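Local coordinates for protein kinase A regulatory subunit, putative (Trypanosoma cruzi, PDB 6FTF) that binds 7-cyano-7-deazainosine in two cyclic nucleotide-binding domains and, as regulatory subunit of a cAMP-independent protein kinase A, probably holds the catalytic subunit in check until ligand binds, at residues L35-L40 with K52-V57; Y203-G208 with D231-L236; I213-D218 with V245-A250. One frame throughout, in Å; residues are numbered along the deposited sequence.

Contact 1: L35-L40 with K52-V57; sequences LITKLL and KDIKVV
Thr-37 and Ile-54 mark where helix 30-42 meets helix 51-60: their CA atoms lie 6.5 Å apart, while the axes of the two short segments approach to 9.5 Å at 117° between N-to-C directions. Thr-37 turns its methyl to the partner helix, with CG2 3.8 Å from Ile-54 CG2. The same Thr-37 methyl, CG2, also lies 3.9 Å from Lys-55 CG, meeting the aliphatic base of that side chain. These contacts belong to one of two Thr-37 conformers, so they are less certain than those of Leu-40; in it OG1 sits between the backbone N and the carbonyl carbon (chi1 61°) and is hydrogen-bonded to Met-33 O in its own helix, leaving CG2 for the interface. One turn on, Leu-40 CD1 lies 4.0 Å from Val-57 CG1. Leu-40 CD1 also rests 3.5 Å from the carbonyl oxygen Ile-54 O. Behind it, Leu-40 CB faces Ile-54 CD1 at 4.1 Å. Ala-58, the next residue of helix 51-60, also packs on Thr-37 and Leu-40, and Val-57 continues to Leu-136 of strand 130-137. The pair is consistent with the helical N3A element of protein kinase A regulatory subunits. Across the 231 Å² buried here no polar bond joins the segments; aliphatic carbons pack by shape, with little directional preference.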
# COMPACT_ATOMS: atom_id res chain seq x y z
N LEU A 35 14.15 8.87 -8.90
CA LEU A 35 13.17 9.60 -8.11
C LEU A 35 11.76 9.14 -8.44
O LEU A 35 10.96 8.82 -7.55
CB LEU A 35 13.34 11.10 -8.38
CG LEU A 35 12.43 12.08 -7.63
CD1 LEU A 35 12.96 13.46 -7.82
CD2 LEU A 35 10.97 12.07 -8.07
N ILE A 36 11.43 9.10 -9.73
CA ILE A 36 10.07 8.79 -10.13
C ILE A 36 9.75 7.34 -9.80
O ILE A 36 8.67 7.03 -9.29
CB ILE A 36 9.86 9.08 -11.62
CG1 ILE A 36 10.11 10.55 -11.93
CG2 ILE A 36 8.49 8.69 -12.03
CD1 ILE A 36 10.31 10.81 -13.38
N THR A 37 10.66 6.43 -10.08
CA THR A 37 10.32 5.03 -9.82
C THR A 37 10.17 4.76 -8.34
O THR A 37 9.37 3.89 -7.95
CB THR A 37 11.34 4.08 -10.44
OG1 THR A 37 12.63 4.32 -9.87
CG2 THR A 37 11.37 4.23 -11.95
N LYS A 38 10.89 5.49 -7.48
CA LYS A 38 10.65 5.34 -6.05
C LYS A 38 9.24 5.80 -5.69
O LYS A 38 8.55 5.13 -4.90
CB LYS A 38 11.70 6.11 -5.26
CG LYS A 38 11.65 5.83 -3.76
CD LYS A 38 12.78 6.56 -3.03
CE LYS A 38 14.13 6.28 -3.69
NZ LYS A 38 14.48 4.83 -3.70
N LEU A 39 8.77 6.91 -6.26
CA LEU A 39 7.39 7.31 -6.01
C LEU A 39 6.43 6.22 -6.46
O LEU A 39 5.47 5.88 -5.75
CB LEU A 39 7.06 8.61 -6.74
CG LEU A 39 7.80 9.87 -6.26
CD1 LEU A 39 7.52 11.02 -7.20
CD2 LEU A 39 7.39 10.25 -4.85
N LEU A 40 6.65 5.66 -7.64
CA LEU A 40 5.72 4.68 -8.17
C LEU A 40 5.72 3.39 -7.36
O LEU A 40 4.66 2.79 -7.15
CB LEU A 40 6.06 4.37 -9.62
CG LEU A 40 6.01 5.53 -10.61
CD1 LEU A 40 6.37 4.95 -11.95
CD2 LEU A 40 4.64 6.18 -10.59
N LYS A 52 10.25 -3.46 -15.39
CA LYS A 52 10.26 -2.91 -16.74
C LYS A 52 9.09 -1.96 -16.94
O LYS A 52 9.25 -0.84 -17.44
CB LYS A 52 10.21 -4.05 -17.77
CG LYS A 52 10.19 -3.57 -19.21
CD LYS A 52 10.11 -4.76 -20.18
CE LYS A 52 9.87 -4.33 -21.61
NZ LYS A 52 9.97 -5.48 -22.56
N ASP A 53 7.90 -2.39 -16.51
CA ASP A 53 6.70 -1.58 -16.72
C ASP A 53 6.69 -0.33 -15.85
O ASP A 53 6.22 0.73 -16.29
CB ASP A 53 5.44 -2.41 -16.50
CG ASP A 53 5.21 -3.42 -17.61
OD1 ASP A 53 5.94 -3.38 -18.64
OD2 ASP A 53 4.29 -4.24 -17.47
N ILE A 54 7.17 -0.42 -14.61
CA ILE A 54 7.34 0.77 -13.76
C ILE A 54 8.18 1.80 -14.49
O ILE A 54 7.88 3.00 -14.48
CB ILE A 54 7.99 0.38 -12.41
CG1 ILE A 54 6.99 -0.35 -11.50
CG2 ILE A 54 8.60 1.62 -11.71
CD1 ILE A 54 5.92 0.54 -10.94
N LYS A 55 9.28 1.36 -15.11
CA LYS A 55 10.17 2.30 -15.77
C LYS A 55 9.55 2.87 -17.04
O LYS A 55 9.79 4.04 -17.37
CB LYS A 55 11.56 1.69 -15.96
CG LYS A 55 12.27 1.50 -14.63
CD LYS A 55 13.60 0.77 -14.76
CE LYS A 55 14.67 1.66 -15.34
NZ LYS A 55 15.99 0.95 -15.44
N VAL A 56 8.73 2.09 -17.76
CA VAL A 56 7.99 2.64 -18.90
C VAL A 56 7.07 3.75 -18.43
O VAL A 56 7.00 4.83 -19.04
CB VAL A 56 7.20 1.53 -19.62
CG1 VAL A 56 6.27 2.11 -20.67
CG2 VAL A 56 8.14 0.53 -20.28
N VAL A 57 6.31 3.50 -17.37
CA VAL A 57 5.39 4.49 -16.85
C VAL A 57 6.15 5.74 -16.43
O VAL A 57 5.76 6.87 -16.76
CB VAL A 57 4.56 3.89 -15.69
CG1 VAL A 57 3.77 4.97 -14.98
CG2 VAL A 57 3.62 2.81 -16.21

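Contact 2: Y203-G208 with D231-L236; sequences YIIMEG and DHIGEL. With 7CI (7-cyano-7-deazainosine), chain E.
Strand 232-233, paired with strand 201-205, leads into the segment that corresponds to the phosphate-binding cassette of cyclic nucleotide-binding domains, here the second of the chain; Tyr-203 and Ile-233 face each other as an antiparallel hydrogen-bonded pair. Tyr-203 N gives a nearly straight bond to Ile-233 O (2.8 Å, 173° at the hydrogen), and Ile-233 N donates back to Tyr-203 O, a little less straight. Ile-205 N extends the ladder to Asp-231 O at 2.9 Å. Between these bonds Ile-204 and His-232 form the non-hydrogen-bonded pair, where His-232 CA comes within 3.1 Å of Tyr-203 O in a CA-H...O contact. On the other face, Ile-233 holds CG1 between its backbone N and carbonyl carbon (chi1 59°); the branch carries on to CD1, which lies 3.8 Å from Tyr-203 CB. Ile-205 crosses this branch at about a right angle, its CG1 4.1 Å from Ile-233 CD1.

Past the pair, the chain grips the ribose of 7-cyano-7-deazainosine with backbone N-H groups. Gly-234 N donates to O2 at 3.0 Å and more weakly to O3, and Leu-236 N also reaches O3 at 3.3 Å. His-232 ND1, with its partner in the ring plane, donates to Glu-235 OE1 from above the carboxylate plane, which ties the strand to the start of helix 235-240. Strand 201-205 lies between strands 232-233 and 254-260; Tyr-203 packs on Thr-256 and Ile-193, while Ile-204 packs on Phe-159 of helix 149-160.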
# COMPACT_ATOMS: atom_id res chain seq x y z
N TYR A 203 0.34 -9.95 6.61
CA TYR A 203 -0.73 -10.85 6.22
C TYR A 203 -1.96 -10.56 7.07
O TYR A 203 -1.85 -10.44 8.29
CB TYR A 203 -0.31 -12.31 6.44
CG TYR A 203 0.89 -12.74 5.63
CD1 TYR A 203 2.17 -12.54 6.10
CD2 TYR A 203 0.74 -13.34 4.39
CE1 TYR A 203 3.26 -12.92 5.36
CE2 TYR A 203 1.83 -13.72 3.65
CZ TYR A 203 3.08 -13.51 4.13
OH TYR A 203 4.19 -13.89 3.38
N ILE A 204 -3.11 -10.48 6.43
CA ILE A 204 -4.39 -10.42 7.12
C ILE A 204 -5.06 -11.76 6.89
O ILE A 204 -5.17 -12.22 5.75
CB ILE A 204 -5.27 -9.27 6.61
CG1 ILE A 204 -4.51 -7.94 6.62
CG2 ILE A 204 -6.53 -9.21 7.44
CD1 ILE A 204 -5.27 -6.79 5.99
N ILE A 205 -5.45 -12.42 7.97
CA ILE A 205 -6.02 -13.75 7.85
C ILE A 205 -7.47 -13.66 7.38
O ILE A 205 -8.34 -13.15 8.09
CB ILE A 205 -5.90 -14.52 9.18
CG1 ILE A 205 -4.44 -14.57 9.62
CG2 ILE A 205 -6.48 -15.92 9.02
CD1 ILE A 205 -4.23 -15.13 11.00
N MET A 206 -7.74 -14.21 6.20
CA MET A 206 -9.09 -14.27 5.67
C MET A 206 -9.82 -15.52 6.14
O MET A 206 -11.05 -15.49 6.29
CB MET A 206 -9.08 -14.22 4.14
CG MET A 206 -8.48 -12.94 3.59
SD MET A 206 -8.45 -12.82 1.79
CE MET A 206 -10.18 -12.47 1.45
N GLU A 207 -9.10 -16.61 6.36
CA GLU A 207 -9.68 -17.83 6.89
C GLU A 207 -8.57 -18.63 7.54
O GLU A 207 -7.45 -18.67 7.04
CB GLU A 207 -10.28 -18.66 5.75
CG GLU A 207 -11.01 -19.91 6.15
CD GLU A 207 -11.37 -20.73 4.92
OE1 GLU A 207 -11.94 -20.16 3.97
OE2 GLU A 207 -11.05 -21.93 4.90
N GLY A 208 -8.90 -19.30 8.64
CA GLY A 208 -8.00 -20.25 9.28
C GLY A 208 -7.34 -19.70 10.53
O GLY A 208 -7.63 -18.60 11.01
N ASP A 231 -7.36 -11.35 12.12
CA ASP A 231 -6.12 -10.91 12.72
C ASP A 231 -5.07 -10.68 11.65
O ASP A 231 -5.22 -11.06 10.48
CB ASP A 231 -5.63 -11.98 13.71
CG ASP A 231 -6.50 -12.11 14.94
OD1 ASP A 231 -7.04 -11.08 15.41
OD2 ASP A 231 -6.61 -13.23 15.46
N HIS A 232 -3.99 -10.04 12.06
CA HIS A 232 -2.87 -9.76 11.17
C HIS A 232 -1.54 -10.19 11.80
O HIS A 232 -1.39 -10.19 13.03
CB HIS A 232 -2.79 -8.27 10.87
CG HIS A 232 -2.84 -7.42 12.10
ND1 HIS A 232 -1.74 -7.14 12.87
CD2 HIS A 232 -3.90 -6.86 12.75
CE1 HIS A 232 -2.10 -6.41 13.92
NE2 HIS A 232 -3.40 -6.22 13.86
N ILE A 233 -0.58 -10.51 10.94
CA ILE A 233 0.78 -10.82 11.36
C ILE A 233 1.75 -10.15 10.40
O ILE A 233 1.43 -9.90 9.23
CB ILE A 233 1.10 -12.34 11.47
CG1 ILE A 233 0.89 -13.09 10.14
CG2 ILE A 233 0.33 -12.98 12.62
CD1 ILE A 233 -0.46 -13.77 9.96
N GLY A 234 2.95 -9.85 10.90
CA GLY A 234 4.02 -9.26 10.11
C GLY A 234 4.25 -7.79 10.38
O GLY A 234 5.25 -7.24 9.91
N GLU A 235 3.39 -7.14 11.15
CA GLU A 235 3.53 -5.70 11.32
C GLU A 235 4.66 -5.31 12.26
O GLU A 235 5.13 -4.17 12.20
CB GLU A 235 2.23 -5.04 11.79
CG GLU A 235 1.88 -5.28 13.24
CD GLU A 235 1.33 -6.65 13.53
OE1 GLU A 235 1.05 -7.41 12.57
OE2 GLU A 235 1.16 -6.95 14.75
N LEU A 236 5.09 -6.19 13.17
CA LEU A 236 6.02 -5.74 14.20
C LEU A 236 7.34 -5.31 13.59
O LEU A 236 7.93 -4.29 13.98
CB LEU A 236 6.27 -6.84 15.23
CG LEU A 236 5.04 -7.31 16.00
CD1 LEU A 236 5.44 -8.34 17.03
CD2 LEU A 236 4.31 -6.15 16.68
C1 7CI E . 4.13 -12.05 15.20
N1 7CI E . 4.72 -12.01 16.60
O1 7CI E . 5.01 -12.75 14.34
C2 7CI E . 3.99 -12.01 17.70
N2 7CI E . 2.65 -12.09 17.85
O2 7CI E . 2.90 -10.63 13.77
C3 7CI E . 2.15 -12.17 19.10
N3 7CI E . 3.00 -12.07 20.22
O3 7CI E . 5.13 -9.45 12.92
C4 7CI E . 4.35 -11.95 20.09
N4 7CI E . 8.51 -11.69 19.43
C5 7CI E . 4.91 -11.95 18.79
O5 7CI E . 5.03 -11.83 21.15
C6 7CI E . 6.26 -11.90 18.23
C7 7CI E . 6.04 -11.95 16.86
C8 7CI E . 7.48 -11.78 18.89
C9 7CI E . 3.98 -10.69 14.62
C10 7CI E . 5.23 -10.49 13.94
C11 7CI E . 5.45 -11.88 13.30
C12 7CI E . 6.95 -12.21 12.95
O4 7CI E . 7.78 -11.88 14.01

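Contact 3: I213-D218 with V245-A250; sequences IGRDAD and VADVVA. With 7CI (7-cyano-7-deazainosine), chain E.
At the edge of the Arg-215 guanidinium, close to its plane, lies Asp-247 OD2, gripped end-on by NH1 and NH2, each 2.9 Å away. Both nitrogens approach this one oxygen from the same side of the carboxylate plane, NH1 from 40° above it and NH2 nearer to it on the syn side; the two flat groups are 35° apart. In the arginine, chi2 (-67°) bends the chain at CD; further on, NH1 also donates to Gly-214 O, and Tyr-195 adds a cation-pi contact. The other carboxylate oxygen, Asp-247 OD1, is held by Tyr-195 N, so both ends of this buried acid have partners and its negative charge is probably stabilised.

In the backbone, Ile-213 and Asp-247 form an antiparallel hydrogen-bonded pair, with Ile-213 N to Asp-247 O at 2.9 Å and the return bond from Asp-247 N. Before the strand, Val-245 CG2 comes within 3.3 Å of the ligand nitrile N4, and Ala-246 CB lies 3.7 Å from the ligand's C7. The backbone N atoms of Val-245 and Ala-246 make weak hydrogen bonds to ligand O4. Strand 209-215 thus pairs with strand 247-250, while the loop entering 247-250, together with Val-248, whose CG2 is 3.5 Å from ligand O1, lines the nucleoside pocket, as expected of the cupin-like barrel of a cyclic nucleotide-binding domain.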
# COMPACT_ATOMS: atom_id res chain seq x y z
N ILE A 213 5.56 -18.75 16.95
CA ILE A 213 6.55 -19.57 17.62
C ILE A 213 7.82 -18.75 17.81
O ILE A 213 8.51 -18.42 16.83
CB ILE A 213 6.81 -20.87 16.84
CG1 ILE A 213 5.50 -21.64 16.66
CG2 ILE A 213 7.86 -21.72 17.52
CD1 ILE A 213 5.61 -22.82 15.74
N GLY A 214 8.13 -18.43 19.06
CA GLY A 214 9.34 -17.72 19.43
C GLY A 214 10.45 -18.69 19.80
O GLY A 214 10.44 -19.85 19.41
N ARG A 215 11.39 -18.20 20.60
CA ARG A 215 12.53 -19.00 21.04
C ARG A 215 12.72 -18.81 22.54
O ARG A 215 12.68 -17.68 23.02
CB ARG A 215 13.81 -18.57 20.30
CG ARG A 215 13.73 -18.73 18.78
CD ARG A 215 13.65 -20.19 18.35
NE ARG A 215 13.66 -20.33 16.89
CZ ARG A 215 12.58 -20.36 16.12
NH1 ARG A 215 11.36 -20.24 16.62
NH2 ARG A 215 12.72 -20.49 14.81
N ASP A 216 12.93 -19.91 23.25
CA ASP A 216 13.14 -19.85 24.69
C ASP A 216 14.60 -19.50 25.02
O ASP A 216 15.43 -19.25 24.14
CB ASP A 216 12.64 -21.12 25.38
CG ASP A 216 13.49 -22.35 25.10
OD1 ASP A 216 14.64 -22.24 24.62
OD2 ASP A 216 12.99 -23.47 25.39
N ALA A 217 14.91 -19.47 26.32
CA ALA A 217 16.25 -19.06 26.73
C ALA A 217 17.32 -20.00 26.21
O ALA A 217 18.49 -19.58 26.10
CB ALA A 217 16.32 -18.95 28.25
N ASP A 218 16.99 -21.25 25.90
CA ASP A 218 17.92 -22.20 25.32
C ASP A 218 17.94 -22.17 23.80
O ASP A 218 18.62 -22.99 23.17
CB ASP A 218 17.59 -23.62 25.79
CG ASP A 218 17.69 -23.77 27.30
OD1 ASP A 218 18.49 -23.05 27.93
OD2 ASP A 218 16.95 -24.62 27.85
N VAL A 245 11.09 -12.03 14.37
CA VAL A 245 11.41 -12.55 15.68
C VAL A 245 10.58 -13.76 16.05
O VAL A 245 10.71 -14.27 17.17
CB VAL A 245 11.32 -11.44 16.75
CG1 VAL A 245 12.47 -10.46 16.58
CG2 VAL A 245 10.00 -10.68 16.63
N ALA A 246 9.74 -14.24 15.15
CA ALA A 246 8.98 -15.45 15.38
C ALA A 246 8.65 -16.11 14.06
O ALA A 246 8.59 -15.44 13.02
CB ALA A 246 7.66 -15.14 16.10
N ASP A 247 8.45 -17.42 14.10
CA ASP A 247 7.79 -18.10 13.01
C ASP A 247 6.29 -17.89 13.15
O ASP A 247 5.76 -17.79 14.25
CB ASP A 247 8.03 -19.61 13.07
CG ASP A 247 9.50 -19.98 13.11
OD1 ASP A 247 10.21 -19.66 12.15
OD2 ASP A 247 9.92 -20.65 14.10
N VAL A 248 5.58 -17.90 12.02
CA VAL A 248 4.13 -17.97 12.02
C VAL A 248 3.75 -19.13 11.12
O VAL A 248 4.14 -19.15 9.94
CB VAL A 248 3.48 -16.66 11.53
CG1 VAL A 248 1.98 -16.81 11.59
CG2 VAL A 248 3.96 -15.48 12.37
N VAL A 249 3.06 -20.11 11.69
CA VAL A 249 2.81 -21.39 11.03
C VAL A 249 1.30 -21.61 10.93
O VAL A 249 0.58 -21.44 11.91
CB VAL A 249 3.46 -22.55 11.82
CG1 VAL A 249 3.27 -23.87 11.09
CG2 VAL A 249 4.93 -22.25 12.06
N ALA A 250 0.82 -22.05 9.77
CA ALA A 250 -0.60 -22.37 9.62
C ALA A 250 -0.94 -23.60 10.45
O ALA A 250 -0.26 -24.63 10.37
CB ALA A 250 -0.93 -22.64 8.16
C1 7CI E . 4.13 -12.05 15.20
N1 7CI E . 4.72 -12.01 16.60
O1 7CI E . 5.01 -12.75 14.34
C2 7CI E . 3.99 -12.01 17.70
N2 7CI E . 2.65 -12.09 17.85
O2 7CI E . 2.90 -10.63 13.77
C3 7CI E . 2.15 -12.17 19.10
N3 7CI E . 3.00 -12.07 20.22
O3 7CI E . 5.13 -9.45 12.92
C4 7CI E . 4.35 -11.95 20.09
N4 7CI E . 8.51 -11.69 19.43
C5 7CI E . 4.91 -11.95 18.79
O5 7CI E . 5.03 -11.83 21.15
C6 7CI E . 6.26 -11.90 18.23
C7 7CI E . 6.04 -11.95 16.86
C8 7CI E . 7.48 -11.78 18.89
C9 7CI E . 3.98 -10.69 14.62
C10 7CI E . 5.23 -10.49 13.94
C11 7CI E . 5.45 -11.88 13.30
C12 7CI E . 6.95 -12.21 12.95
O4 7CI E . 7.78 -11.88 14.01

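Contacts 2 and 3 belong to the second cyclic nucleotide-binding domain and hold one 7-cyano-7-deazainosine between them: contact 2 supplies donors to the ribose hydroxyls O2 and O3, contact 3 lines the base and weakly binds O4. Their centres are 16 Å apart, yet they meet directly where Ile-233 CG1 packs on Val-248 CG1 at 4.1 Å, and their segments alternate along the chain. Contact 1 precedes both and joins two helices that pack on strand 130-137 and helix 138-145 in the first half of the chain, where another ligand pocket lies. Its centre lies 29 Å from that of contact 2 and 37 Å from that of contact 3, with no atoms touching either.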